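Local coordinates for beta-lactamase-like protein (Novosphingobium pentaromativorans US6-1, PDB 6AUF) that probably hydrolyses beta-lactam antibiotics as a B3-like metallo-beta-lactamase that holds two zinc ions in its active site, at residues 226-229 against 230-233. Residues are numbered along the deposited sequence; the frame is centred on the assembly and turned at random.
Sequences PDRI and ARIR
Arg228 runs its side chain forward along the first turn of helix 226-241 and crosses Ile232, one turn on, at about a right angle. Its CG lies anti to the backbone N (chi1 -179°), and bends at the next two torsions bring the guanidinium obliquely alongside the next turn. There Arg228 NH1 lies 3.3 Å from Ile232 CG1. Arg228 NH2 is 3.5 Å from Arg231 CB. The plane of this guanidinium stands 83° from that of Arg231, whose chain leads off to a salt bridge with Glu181.

Ile229 lies side by side with Arg233, both pointing the same way. The branch that does the touching is CG2, set anti to the backbone N of Ile229: Ile229 CG2 is 4.0 Å from Arg233 NE, an aliphatic methyl beside a guanidinium. Ile229 and Ile232, with the chain of Arg233, pack against helix 272-292, at Leu288 and Phe284.

Beneath the side chains, four consecutive i to i+4 backbone bonds join the two segments, among them Arg231 N to Asp227 O at 2.9 Å. The helix is the crossover between strands 203-208 and 246-248. Arg228 and Arg231 tie its start to the segment just before the zinc ligand His185. Their like charges come within 5.1 Å, Arg228 NH2 to Arg231 NE; Glu181 probably eases this for Arg231, while Pro183 O accepts a hydrogen bond from NH1 of the buried Arg228.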
ATOM      1  N   PRO A 226     -12.181 -11.580  18.619  1.00 59.60           N
ATOM      2  CA  PRO A 226     -11.958 -12.765  17.777  1.00 48.96           C
ATOM      3  C   PRO A 226     -12.231 -12.504  16.315  1.00 47.58           C
ATOM      4  O   PRO A 226     -11.573 -13.112  15.460  1.00 48.60           O
ATOM      5  CB  PRO A 226     -12.919 -13.805  18.370  1.00 47.23           C
ATOM      6  CG  PRO A 226     -13.954 -13.000  19.091  1.00 53.90           C
ATOM      7  CD  PRO A 226     -13.268 -11.778  19.593  1.00 57.84           C
ATOM      8  N   ASP A 227     -13.169 -11.610  15.996  1.00 44.63           N
ATOM      9  CA  ASP A 227     -13.338 -11.195  14.607  1.00 43.84           C
ATOM     10  C   ASP A 227     -12.032 -10.650  14.037  1.00 54.98           C
ATOM     11  O   ASP A 227     -11.553 -11.119  12.997  1.00 49.22           O
ATOM     12  CB  ASP A 227     -14.445 -10.156  14.498  1.00 44.36           C
ATOM     13  CG  ASP A 227     -15.843 -10.776  14.519  1.00 53.94           C
ATOM     14  OD1 ASP A 227     -15.962 -12.008  14.310  1.00 57.16           O
ATOM     15  OD2 ASP A 227     -16.820 -10.027  14.734  1.00 51.49           O
ATOM     16  N   ARG A 228     -11.431  -9.671  14.732  1.00 55.89           N
ATOM     17  CA  ARG A 228     -10.172  -9.085  14.288  1.00 47.09           C
ATOM     18  C   ARG A 228      -9.080 -10.136  14.165  1.00 51.35           C
ATOM     19  O   ARG A 228      -8.319 -10.140  13.187  1.00 52.93           O
ATOM     20  CB  ARG A 228      -9.736  -7.988  15.259  1.00 49.01           C
ATOM     21  CG  ARG A 228      -8.433  -7.292  14.877  1.00 44.67           C
ATOM     22  CD  ARG A 228      -8.662  -6.003  14.043  1.00 44.89           C
ATOM     23  NE  ARG A 228      -9.157  -6.294  12.698  1.00 47.23           N
ATOM     24  CZ  ARG A 228      -8.388  -6.627  11.659  1.00 53.14           C
ATOM     25  NH1 ARG A 228      -7.056  -6.716  11.785  1.00 40.64           N
ATOM     26  NH2 ARG A 228      -8.965  -6.887  10.484  1.00 43.72           N
ATOM     27  N   ILE A 229      -8.974 -11.032  15.152  1.00 45.09           N
ATOM     28  CA  ILE A 229      -7.931 -12.055  15.105  1.00 43.49           C
ATOM     29  C   ILE A 229      -8.142 -12.971  13.909  1.00 45.42           C
ATOM     30  O   ILE A 229      -7.181 -13.396  13.256  1.00 51.26           O
ATOM     31  CB  ILE A 229      -7.885 -12.858  16.420  1.00 49.11           C
ATOM     32  CG1 ILE A 229      -7.499 -11.961  17.599  1.00 46.74           C
ATOM     33  CG2 ILE A 229      -6.933 -14.055  16.291  1.00 44.20           C
ATOM     34  CD1 ILE A 229      -7.206 -12.723  18.866  1.00 46.63           C
ATOM     35  N   ALA A 230      -9.396 -13.316  13.618  1.00 47.25           N
ATOM     36  CA  ALA A 230      -9.643 -14.229  12.506  1.00 49.66           C
ATOM     37  C   ALA A 230      -9.350 -13.544  11.180  1.00 52.20           C
ATOM     38  O   ALA A 230      -8.787 -14.157  10.268  1.00 53.26           O
ATOM     39  CB  ALA A 230     -11.086 -14.748  12.547  1.00 43.16           C
ATOM     40  N   ARG A 231      -9.738 -12.275  11.060  1.00 48.05           N
ATOM     41  CA  ARG A 231      -9.386 -11.493   9.881  1.00 51.96           C
ATOM     42  C   ARG A 231      -7.869 -11.360   9.720  1.00 52.63           C
ATOM     43  O   ARG A 231      -7.355 -11.428   8.599  1.00 51.61           O
ATOM     44  CB  ARG A 231     -10.061 -10.127   9.961  1.00 53.95           C
ATOM     45  CG  ARG A 231     -11.570 -10.218   9.794  1.00 48.99           C
ATOM     46  CD  ARG A 231     -11.878 -10.771   8.422  1.00 50.42           C
ATOM     47  NE  ARG A 231     -11.941  -9.711   7.426  1.00 53.86           N
ATOM     48  CZ  ARG A 231     -12.055  -9.920   6.115  1.00 57.13           C
ATOM     49  NH1 ARG A 231     -12.089 -11.163   5.626  1.00 45.92           N
ATOM     50  NH2 ARG A 231     -12.137  -8.881   5.294  1.00 56.16           N
ATOM     51  N   ILE A 232      -7.128 -11.204  10.823  1.00 45.96           N
ATOM     52  CA  ILE A 232      -5.670 -11.147  10.713  1.00 45.93           C
ATOM     53  C   ILE A 232      -5.130 -12.439  10.108  1.00 46.45           C
ATOM     54  O   ILE A 232      -4.347 -12.422   9.150  1.00 51.13           O
ATOM     55  CB  ILE A 232      -5.025 -10.843  12.076  1.00 40.58           C
ATOM     56  CG1 ILE A 232      -5.365  -9.414  12.515  1.00 42.41           C
ATOM     57  CG2 ILE A 232      -3.510 -11.042  11.994  1.00 40.89           C
ATOM     58  CD1 ILE A 232      -5.169  -9.149  14.007  1.00 42.86           C
ATOM     59  N   ARG A 233      -5.540 -13.578  10.654  1.00 52.84           N
ATOM     60  CA  ARG A 233      -5.070 -14.852  10.126  1.00 51.00           C
ATOM     61  C   ARG A 233      -5.365 -14.981   8.636  1.00 43.30           C
ATOM     62  O   ARG A 233      -4.526 -15.466   7.863  1.00 43.95           O
ATOM     63  CB  ARG A 233      -5.710 -15.987  10.921  1.00 52.14           C
ATOM     64  CG  ARG A 233      -5.491 -15.809  12.396  1.00 54.69           C
ATOM     65  CD  ARG A 233      -4.896 -17.044  13.005  1.00 63.17           C
ATOM     66  NE  ARG A 233      -4.921 -16.976  14.459  1.00 75.22           N
ATOM     67  CZ  ARG A 233      -3.849 -16.769  15.213  1.00 80.24           C
ATOM     68  NH1 ARG A 233      -2.656 -16.625  14.645  1.00 69.82           N
ATOM     69  NH2 ARG A 233      -3.969 -16.720  16.535  1.00 92.56           N
TER